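Local coordinates for beta-N-acetylhexosaminidase (Bacteroides fragilis, PDB 4PYS), which probably hydrolyses the glycosidic bonds of terminal beta-linked N-acetylhexosamine residues in glycans, as a glycoside hydrolase of family 20, at residues M155-M161 and V450-L455; V206-I210 and R279-S283; S41-F46 and F99-Q104. All coordinates share one frame. Numbering follows the deposited sequence.

Contact 1: residues M155-M161 and V450-L455; sequences MASMLKM and VFPRIL
Residues M155-M161 are the last turn and exit of helix 146-158. L159 is the first to leave helical angles, and K160, with phi/psi 63/26°, is the C-prime residue of a Schellman motif in which M161 N bonds to A156 O and K160 N to S157 O, both at 2.9 Å. V450-L455 break and resume a helix: F451 leaves helical angles at -105/141°, the peptide before P452 is cis, and helix 453-462 follows, with I454 N bonded to V450 O at 2.9 Å. The backbones come nearest at L159 and L455, whose CA atoms lie 7.6 Å apart, so side chains fill the gap. The interface is entirely apolar. Selenomethionines M155 and M158 share the ttp rotamer, extended as far as SE and turned at CE. M155 SE sits 3.7 Å from V450 CG1 and 3.7 Å from F451 CE1, an oblique Met-aromatic contact 4.6 Å from the ring centroid, while M155 CE reaches I454 CD1 at 3.6 Å. M158 CE meets the edge of the same ring, 4.3 Å from F451 CZ. I454 loses the most surface: its CG2 lies 3.9 Å from L159 CD1 and its CG1 3.8 Å from M161 CE. L159 CD2 touches L455 CD2 at 3.6 Å, both leucines being mt. F484 of helix 470-486 touches both M158 and L455. Such contact between the end of the first barrel helix and the start of the helix after the last strand, 428-435, is typical of the closing of the helical ring in a TIM barrel, here the family 20 catalytic domain.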
loop_
_atom_site.group_PDB
_atom_site.type_symbol
_atom_site.label_atom_id
_atom_site.label_comp_id
_atom_site.label_asym_id
_atom_site.label_seq_id
_atom_site.Cartn_x
_atom_site.Cartn_y
_atom_site.Cartn_z
HETATM N N MSE A 155 7.081 0.926 -7.472
HETATM C CA MSE A 155 7.947 1.081 -6.295
HETATM C C MSE A 155 7.628 0.029 -5.242
HETATM O O MSE A 155 8.530 -0.592 -4.660
HETATM C CB MSE A 155 7.781 2.473 -5.680
HETATM C CG MSE A 155 8.557 2.615 -4.380
HETATM SE SE MSE A 155 7.886 4.083 -3.293
HETATM C CE MSE A 155 6.229 3.240 -2.731
ATOM N N ALA A 156 6.348 -0.183 -4.995
ATOM C CA ALA A 156 5.936 -1.126 -3.958
ATOM C C ALA A 156 6.483 -2.506 -4.290
ATOM O O ALA A 156 7.038 -3.185 -3.435
ATOM C CB ALA A 156 4.407 -1.150 -3.856
ATOM N N SER A 157 6.355 -2.903 -5.549
ATOM C CA SER A 157 6.861 -4.210 -5.992
ATOM C C SER A 157 8.374 -4.279 -5.868
ATOM O O SER A 157 8.930 -5.292 -5.429
ATOM C CB SER A 157 6.468 -4.455 -7.448
ATOM O OG SER A 157 6.818 -5.778 -7.842
HETATM N N MSE A 158 9.034 -3.189 -6.239
HETATM C CA MSE A 158 10.492 -3.108 -6.187
HETATM C C MSE A 158 11.008 -3.340 -4.772
HETATM O O MSE A 158 12.097 -3.887 -4.581
HETATM C CB MSE A 158 10.945 -1.723 -6.695
HETATM C CG MSE A 158 12.445 -1.493 -6.636
HETATM SE SE MSE A 158 12.848 0.317 -7.248
HETATM C CE MSE A 158 12.076 1.281 -5.712
ATOM N N LEU A 159 10.218 -2.926 -3.785
ATOM C CA LEU A 159 10.619 -3.006 -2.385
ATOM C C LEU A 159 10.016 -4.244 -1.722
ATOM O O LEU A 159 10.036 -4.377 -0.492
ATOM C CB LEU A 159 10.164 -1.740 -1.655
ATOM C CG LEU A 159 10.871 -0.462 -2.146
ATOM C CD1 LEU A 159 10.376 0.758 -1.400
ATOM C CD2 LEU A 159 12.368 -0.582 -2.001
ATOM N N LYS A 160 9.500 -5.143 -2.559
ATOM C CA LYS A 160 8.909 -6.420 -2.133
ATOM C C LYS A 160 7.655 -6.301 -1.251
ATOM O O LYS A 160 7.343 -7.203 -0.486
ATOM C CB LYS A 160 9.972 -7.327 -1.484
ATOM C CG LYS A 160 11.123 -7.667 -2.460
ATOM C CD LYS A 160 11.918 -8.883 -1.951
ATOM C CE LYS A 160 12.959 -9.361 -2.954
ATOM N NZ LYS A 160 14.165 -8.451 -2.987
HETATM N N MSE A 161 6.924 -5.202 -1.385
HETATM C CA MSE A 161 5.607 -5.116 -0.755
HETATM C C MSE A 161 4.600 -5.889 -1.560
HETATM O O MSE A 161 4.903 -6.335 -2.674
HETATM C CB MSE A 161 5.197 -3.655 -0.650
HETATM C CG MSE A 161 6.202 -2.898 0.177
HETATM SE SE MSE A 161 5.602 -1.061 0.401
HETATM C CE MSE A 161 7.208 -0.370 1.288
ATOM N N VAL A 450 8.917 10.433 0.385
ATOM C CA VAL A 450 8.885 8.976 0.417
ATOM C C VAL A 450 10.274 8.359 0.617
ATOM O O VAL A 450 10.434 7.451 1.439
ATOM C CB VAL A 450 8.224 8.429 -0.846
ATOM C CG1 VAL A 450 8.349 6.907 -0.904
ATOM C CG2 VAL A 450 6.740 8.843 -0.875
ATOM N N PHE A 451 11.268 8.860 -0.122
ATOM C CA PHE A 451 12.647 8.336 -0.039
ATOM C C PHE A 451 13.560 9.269 0.732
ATOM O O PHE A 451 13.518 10.477 0.522
ATOM C CB PHE A 451 13.222 8.170 -1.451
ATOM C CG PHE A 451 12.609 7.032 -2.213
ATOM C CD1 PHE A 451 11.464 7.228 -2.968
ATOM C CD2 PHE A 451 13.168 5.762 -2.147
ATOM C CE1 PHE A 451 10.885 6.170 -3.658
ATOM C CE2 PHE A 451 12.597 4.701 -2.833
ATOM C CZ PHE A 451 11.457 4.917 -3.588
ATOM N N PRO A 452 14.467 8.714 1.558
ATOM C CA PRO A 452 14.766 7.289 1.725
ATOM C C PRO A 452 14.001 6.601 2.844
ATOM O O PRO A 452 14.239 5.430 3.057
ATOM C CB PRO A 452 16.260 7.299 2.106
ATOM C CG PRO A 452 16.410 8.582 2.875
ATOM C CD PRO A 452 15.491 9.577 2.184
ATOM N N ARG A 453 13.120 7.283 3.561
ATOM C CA ARG A 453 12.531 6.639 4.735
ATOM C C ARG A 453 11.703 5.394 4.420
ATOM O O ARG A 453 11.607 4.481 5.243
ATOM C CB ARG A 453 11.747 7.645 5.574
ATOM C CG ARG A 453 12.655 8.692 6.239
ATOM C CD ARG A 453 11.848 9.807 6.912
ATOM N NE ARG A 453 10.966 10.455 5.941
ATOM C CZ ARG A 453 9.978 11.284 6.253
ATOM N NH1 ARG A 453 9.738 11.596 7.521
ATOM N NH2 ARG A 453 9.221 11.800 5.287
ATOM N N ILE A 454 11.126 5.322 3.228
ATOM C CA ILE A 454 10.385 4.094 2.875
ATOM C C ILE A 454 11.286 2.852 2.843
ATOM O O ILE A 454 10.823 1.722 3.005
ATOM C CB ILE A 454 9.627 4.239 1.532
ATOM C CG1 ILE A 454 8.578 3.122 1.408
ATOM C CG2 ILE A 454 10.593 4.239 0.344
ATOM C CD1 ILE A 454 7.349 3.520 0.679
ATOM N N LEU A 455 12.588 3.051 2.655
ATOM C CA LEU A 455 13.474 1.902 2.598
ATOM C C LEU A 455 13.576 1.252 3.971
ATOM O O LEU A 455 13.751 0.040 4.078
ATOM C CB LEU A 455 14.873 2.328 2.119
ATOM C CG LEU A 455 14.936 2.862 0.691
ATOM C CD1 LEU A 455 16.346 3.345 0.370
ATOM C CD2 LEU A 455 14.533 1.772 -0.282
#

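Contact 2: residues V206-I210 and R279-S283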
loop_
_atom_site.group_PDB
_atom_site.type_symbol
_atom_site.label_atom_id
_atom_site.label_comp_id
_atom_site.label_asym_id
_atom_site.label_seq_id
_atom_site.Cartn_x
_atom_site.Cartn_y
_atom_site.Cartn_z
ATOM N N VAL A 206 -8.897 2.058 -14.105
ATOM C CA VAL A 206 -8.746 1.151 -12.974
ATOM C C VAL A 206 -8.394 -0.246 -13.461
ATOM O O VAL A 206 -7.528 -0.899 -12.890
ATOM C CB VAL A 206 -10.019 1.109 -12.108
ATOM C CG1 VAL A 206 -9.960 -0.058 -11.109
ATOM C CG2 VAL A 206 -10.188 2.426 -11.375
ATOM N N LYS A 207 -9.051 -0.692 -14.530
ATOM C CA LYS A 207 -8.749 -1.999 -15.107
ATOM C C LYS A 207 -7.284 -2.073 -15.541
ATOM O O LYS A 207 -6.616 -3.081 -15.308
ATOM C CB LYS A 207 -9.659 -2.303 -16.294
ATOM C CG LYS A 207 -9.531 -3.735 -16.786
ATOM C CD LYS A 207 -10.411 -3.973 -18.000
ATOM C CE LYS A 207 -10.276 -5.400 -18.487
ATOM N NZ LYS A 207 -10.249 -5.472 -19.978
ATOM N N GLU A 208 -6.795 -1.005 -16.165
ATOM C CA GLU A 208 -5.391 -0.921 -16.583
ATOM C C GLU A 208 -4.466 -1.014 -15.368
ATOM O O GLU A 208 -3.485 -1.759 -15.369
ATOM C CB GLU A 208 -5.142 0.394 -17.339
ATOM C CG GLU A 208 -3.694 0.608 -17.794
ATOM C CD GLU A 208 -3.465 1.961 -18.458
ATOM O OE1 GLU A 208 -4.421 2.762 -18.553
ATOM O OE2 GLU A 208 -2.320 2.227 -18.885
ATOM N N ILE A 209 -4.786 -0.247 -14.332
ATOM C CA ILE A 209 -3.991 -0.233 -13.100
ATOM C C ILE A 209 -3.980 -1.583 -12.391
ATOM O O ILE A 209 -2.930 -2.046 -11.920
ATOM C CB ILE A 209 -4.473 0.903 -12.183
ATOM C CG1 ILE A 209 -3.948 2.240 -12.723
ATOM C CG2 ILE A 209 -4.027 0.688 -10.756
ATOM C CD1 ILE A 209 -4.732 3.440 -12.277
ATOM N N ILE A 210 -5.139 -2.235 -12.327
ATOM C CA ILE A 210 -5.209 -3.560 -11.715
ATOM C C ILE A 210 -4.339 -4.571 -12.460
ATOM O O ILE A 210 -3.672 -5.397 -11.839
ATOM C CB ILE A 210 -6.668 -4.083 -11.674
ATOM C CG1 ILE A 210 -7.499 -3.221 -10.734
ATOM C CG2 ILE A 210 -6.710 -5.545 -11.220
ATOM C CD1 ILE A 210 -7.059 -3.336 -9.304
ATOM N N ARG A 279 -16.603 -5.375 -8.089
ATOM C CA ARG A 279 -16.457 -5.856 -9.461
ATOM C C ARG A 279 -15.118 -5.432 -10.049
ATOM O O ARG A 279 -14.494 -6.189 -10.797
ATOM C CB ARG A 279 -17.572 -5.313 -10.349
ATOM C CG ARG A 279 -18.936 -5.837 -10.017
ATOM C CD ARG A 279 -19.950 -5.319 -11.026
ATOM N NE ARG A 279 -21.108 -4.729 -10.363
ATOM C CZ ARG A 279 -21.836 -3.741 -10.870
ATOM N NH1 ARG A 279 -22.880 -3.271 -10.195
ATOM N NH2 ARG A 279 -21.523 -3.224 -12.053
HETATM N N MSE A 280 -14.688 -4.218 -9.705
HETATM C CA MSE A 280 -13.485 -3.623 -10.275
HETATM C C MSE A 280 -12.224 -4.089 -9.573
HETATM O O MSE A 280 -11.195 -4.294 -10.221
HETATM C CB MSE A 280 -13.538 -2.092 -10.188
HETATM C CG MSE A 280 -14.538 -1.439 -11.106
HETATM SE SE MSE A 280 -14.162 0.465 -11.058
HETATM C CE MSE A 280 -15.059 0.891 -9.364
ATOM N N PHE A 281 -12.299 -4.235 -8.252
ATOM C CA PHE A 281 -11.126 -4.556 -7.446
ATOM C C PHE A 281 -11.260 -5.966 -6.887
ATOM O O PHE A 281 -12.025 -6.191 -5.952
ATOM C CB PHE A 281 -10.986 -3.563 -6.283
ATOM C CG PHE A 281 -10.688 -2.143 -6.710
ATOM C CD1 PHE A 281 -11.716 -1.257 -7.005
ATOM C CD2 PHE A 281 -9.380 -1.693 -6.790
ATOM C CE1 PHE A 281 -11.446 0.055 -7.394
ATOM C CE2 PHE A 281 -9.093 -0.387 -7.169
ATOM C CZ PHE A 281 -10.131 0.491 -7.478
ATOM N N PRO A 282 -10.509 -6.925 -7.450
ATOM C CA PRO A 282 -10.622 -8.310 -6.974
ATOM C C PRO A 282 -10.017 -8.544 -5.588
ATOM O O PRO A 282 -10.165 -9.648 -5.047
ATOM C CB PRO A 282 -9.853 -9.107 -8.037
ATOM C CG PRO A 282 -8.860 -8.118 -8.602
ATOM C CD PRO A 282 -9.602 -6.805 -8.609
ATOM N N SER A 283 -9.352 -7.531 -5.034
ATOM C CA SER A 283 -8.747 -7.598 -3.693
ATOM C C SER A 283 -9.655 -8.241 -2.641
ATOM O O SER A 283 -10.814 -7.873 -2.505
ATOM C CB SER A 283 -8.369 -6.194 -3.226
ATOM O OG SER A 283 -7.907 -6.208 -1.884
#
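Two neighbouring outer helices of the TIM barrel meet here: V206-I210 belongs to helix 203-214, which leads into strand 219-223, and R279-S283 is the end of helix 264-280 and the turn toward strand 285-287. V206 opens the contact. Its CB points at the other segment, and with chi1 in the t well CG1 lies over one face of the F281 ring, 4.1 Å from the centroid and 28° off the normal, a CH-pi contact whose nearest pair is V206 CG1 to F281 CZ at 3.7 Å. V206 CG1 is also 4.2 Å from M280 CB, so one methyl group touches both the last helical residue and the ring of the next. K207 and E208 follow on the outer side of the turn, where E208 forms a salt bridge with K150. I209 turns to I149 and I153 of helix 146-158, the preceding helix of the barrel. One turn after V206, held by the bond from I210 N to V206 O at 2.8 Å, I210 is again directed at the partner, and its CA lies 7.4 Å from that of F281, the nearest approach of the two backbones. V206 and I210 each lose 60 Å², nearly all that this helix contributes. F281, having left helical angles, carries its ring between the helices and the sheet, where it touches W166, L168, V220 and P222. I210 CD1 approaches that ring obliquely, 3.8 Å from F281 CD2; I210 CG1 rests 3.9 Å from the carbonyl M280 O, and I210 CG2 lies 4.1 Å from P282 CD.

Contact 3: residues S41-F46 and F99-Q104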
loop_
_atom_site.group_PDB
_atom_site.type_symbol
_atom_site.label_atom_id
_atom_site.label_comp_id
_atom_site.label_asym_id
_atom_site.label_seq_id
_atom_site.Cartn_x
_atom_site.Cartn_y
_atom_site.Cartn_z
ATOM N N SER A 41 2.330 -15.244 -15.535
ATOM C CA SER A 41 1.977 -14.297 -14.481
ATOM C C SER A 41 3.127 -13.378 -14.066
ATOM O O SER A 41 2.899 -12.249 -13.631
ATOM C CB SER A 41 1.519 -15.053 -13.250
ATOM O OG SER A 41 2.652 -15.644 -12.651
ATOM N N PHE A 42 4.361 -13.867 -14.172
ATOM C CA PHE A 42 5.514 -13.078 -13.740
ATOM C C PHE A 42 6.376 -12.592 -14.894
ATOM O O PHE A 42 7.224 -11.714 -14.722
ATOM C CB PHE A 42 6.364 -13.860 -12.731
ATOM C CG PHE A 42 6.947 -15.138 -13.270
ATOM C CD1 PHE A 42 8.154 -15.132 -13.954
ATOM C CD2 PHE A 42 6.301 -16.349 -13.067
ATOM C CE1 PHE A 42 8.697 -16.302 -14.441
ATOM C CE2 PHE A 42 6.837 -17.522 -13.548
ATOM C CZ PHE A 42 8.042 -17.499 -14.236
ATOM N N ILE A 43 6.150 -13.145 -16.077
ATOM C CA ILE A 43 7.089 -12.944 -17.169
ATOM C C ILE A 43 7.079 -11.532 -17.775
ATOM O O ILE A 43 8.096 -11.079 -18.298
ATOM C CB ILE A 43 6.924 -14.023 -18.258
ATOM C CG1 ILE A 43 8.255 -14.251 -18.969
ATOM C CG2 ILE A 43 5.798 -13.671 -19.222
ATOM C CD1 ILE A 43 9.393 -14.579 -18.008
ATOM N N ARG A 44 5.947 -10.835 -17.708
ATOM C CA ARG A 44 5.898 -9.469 -18.220
ATOM C C ARG A 44 6.850 -8.555 -17.438
ATOM O O ARG A 44 7.472 -7.652 -18.011
ATOM C CB ARG A 44 4.469 -8.925 -18.203
ATOM C CG ARG A 44 3.609 -9.444 -19.353
ATOM C CD ARG A 44 2.258 -8.746 -19.415
ATOM N NE ARG A 44 1.255 -9.423 -18.596
ATOM C CZ ARG A 44 0.512 -10.442 -19.022
ATOM N NH1 ARG A 44 0.666 -10.905 -20.258
ATOM N NH2 ARG A 44 -0.381 -11.002 -18.216
ATOM N N LEU A 45 6.987 -8.809 -16.140
ATOM C CA LEU A 45 7.913 -8.028 -15.314
ATOM C C LEU A 45 9.361 -8.321 -15.692
ATOM O O LEU A 45 10.201 -7.416 -15.742
ATOM C CB LEU A 45 7.690 -8.297 -13.822
ATOM C CG LEU A 45 8.524 -7.465 -12.843
ATOM C CD1 LEU A 45 8.187 -5.978 -12.974
ATOM C CD2 LEU A 45 8.318 -7.933 -11.402
ATOM N N PHE A 46 9.652 -9.591 -15.953
ATOM C CA PHE A 46 10.988 -9.986 -16.381
ATOM C C PHE A 46 11.355 -9.308 -17.702
ATOM O O PHE A 46 12.466 -8.788 -17.858
ATOM C CB PHE A 46 11.067 -11.516 -16.531
ATOM C CG PHE A 46 12.411 -12.003 -16.984
ATOM C CD1 PHE A 46 13.416 -12.251 -16.056
ATOM C CD2 PHE A 46 12.680 -12.199 -18.335
ATOM C CE1 PHE A 46 14.663 -12.683 -16.461
ATOM C CE2 PHE A 46 13.927 -12.632 -18.752
ATOM C CZ PHE A 46 14.923 -12.877 -17.812
ATOM N N PHE A 99 8.305 -15.677 -7.518
ATOM C CA PHE A 99 9.035 -15.421 -8.759
ATOM C C PHE A 99 9.201 -13.925 -8.997
ATOM O O PHE A 99 10.233 -13.466 -9.482
ATOM C CB PHE A 99 8.295 -16.046 -9.951
ATOM C CG PHE A 99 8.462 -17.541 -10.067
ATOM C CD1 PHE A 99 9.729 -18.128 -10.057
ATOM C CD2 PHE A 99 7.347 -18.365 -10.205
ATOM C CE1 PHE A 99 9.874 -19.522 -10.190
ATOM C CE2 PHE A 99 7.483 -19.754 -10.318
ATOM C CZ PHE A 99 8.755 -20.327 -10.315
ATOM N N ILE A 100 8.176 -13.160 -8.667
ATOM C CA ILE A 100 8.259 -11.712 -8.825
ATOM C C ILE A 100 9.326 -11.122 -7.908
ATOM O O ILE A 100 10.133 -10.278 -8.320
ATOM C CB ILE A 100 6.880 -11.068 -8.590
ATOM C CG1 ILE A 100 5.999 -11.374 -9.805
ATOM C CG2 ILE A 100 7.019 -9.547 -8.365
ATOM C CD1 ILE A 100 4.558 -11.084 -9.619
ATOM N N TYR A 101 9.367 -11.597 -6.673
ATOM C CA TYR A 101 10.365 -11.085 -5.751
ATOM C C TYR A 101 11.764 -11.543 -6.143
ATOM O O TYR A 101 12.724 -10.787 -5.989
ATOM C CB TYR A 101 10.004 -11.463 -4.304
ATOM C CG TYR A 101 8.690 -10.827 -3.887
ATOM C CD1 TYR A 101 8.355 -9.550 -4.320
ATOM C CD2 TYR A 101 7.771 -11.518 -3.097
ATOM C CE1 TYR A 101 7.134 -8.957 -3.958
ATOM C CE2 TYR A 101 6.554 -10.934 -2.727
ATOM C CZ TYR A 101 6.251 -9.653 -3.164
ATOM O OH TYR A 101 5.046 -9.064 -2.814
ATOM N N ALA A 102 11.888 -12.760 -6.672
ATOM C CA ALA A 102 13.182 -13.187 -7.222
ATOM C C ALA A 102 13.633 -12.260 -8.347
ATOM O O ALA A 102 14.812 -11.920 -8.448
ATOM C CB ALA A 102 13.120 -14.646 -7.717
ATOM N N ILE A 103 12.695 -11.859 -9.205
ATOM C CA ILE A 103 13.012 -10.933 -10.284
ATOM C C ILE A 103 13.476 -9.601 -9.720
ATOM O O ILE A 103 14.426 -9.020 -10.228
ATOM C CB ILE A 103 11.798 -10.729 -11.233
ATOM C CG1 ILE A 103 11.621 -11.978 -12.109
ATOM C CG2 ILE A 103 11.976 -9.502 -12.135
ATOM C CD1 ILE A 103 10.258 -12.048 -12.807
ATOM N N GLN A 104 12.829 -9.123 -8.662
ATOM C CA GLN A 104 13.256 -7.860 -8.061
ATOM C C GLN A 104 14.677 -7.985 -7.501
ATOM O O GLN A 104 15.469 -7.053 -7.588
ATOM C CB GLN A 104 12.291 -7.418 -6.950
ATOM C CG GLN A 104 10.878 -7.097 -7.415
ATOM C CD GLN A 104 10.807 -5.881 -8.334
ATOM O OE1 GLN A 104 11.824 -5.247 -8.648
ATOM N NE2 GLN A 104 9.594 -5.545 -8.758
#
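F42, I103 and L45 lose the most surface in this contact, 87, 84 and 78 Å², and between them they fill the seam between helix 43-49 with its lead-in and helix 96-109. The two backbones advance in roughly the same direction and come close: CA of F42 is 5.8 Å from that of I100, and CA of F46 is 6.5 Å from that of I103. F42, with chi1 in the p well, lays its ring beside F99. F99 CB sits over the F42 face, 3.9 Å from the centroid, as a CH-pi contact, and the two rings meet obliquely, with planes at 33° and F42 CE2 3.5 Å from F99 CD2. F42 CB also touches I100 CG1 at 3.9 Å. I103 reaches in from the other helix: its CD1 lies 3.6 Å from the carbonyl F42 O, 3.9 Å from F42 CD1 and 3.8 Å from F46 CB, so that one methyl group fills the corner formed by F42 and F46. L45, one turn along, inserts CD2 between I100 CG2 at 3.7 Å and I103 CG2 at 4.0 Å. That methyl also lies 3.8 Å from Q104 NE2, whose amide is bonded instead to S157 through NE2 and to R107 through OE1. Beneath the pair, F42 and F46 meet W69 of strand 67-71, and F99 packs on V91 and A93 of strand 89-93. Two helices on a beta-sheet, here with an aromatic-rich seam, form the helical layer over the sheet in the alpha/beta domain that precedes the barrel in family 20 hexosaminidases.

Along the chain contact 3 closes first, in the N-terminal alpha/beta domain. The catalytic barrel then begins, and contact 1 spans most of it in sequence, with contact 2 between its two ends. Contacts 1 and 2 both join adjacent helices of the barrel's outer layer, their centres about 22 Å apart; helix 146-158 bridges them, carrying part of contact 1 and touching I209 of the contact 2 segment 206-210. Contact 3, centred about 17 Å from the centre of contact 1, touches it: Y101 OH is 2.7 Å from M161 O, and Q104 NE2 is 2.9 Å from S157 OG, both probable hydrogen bonds. Helix 96-109 is thus part of the interface between the two domains.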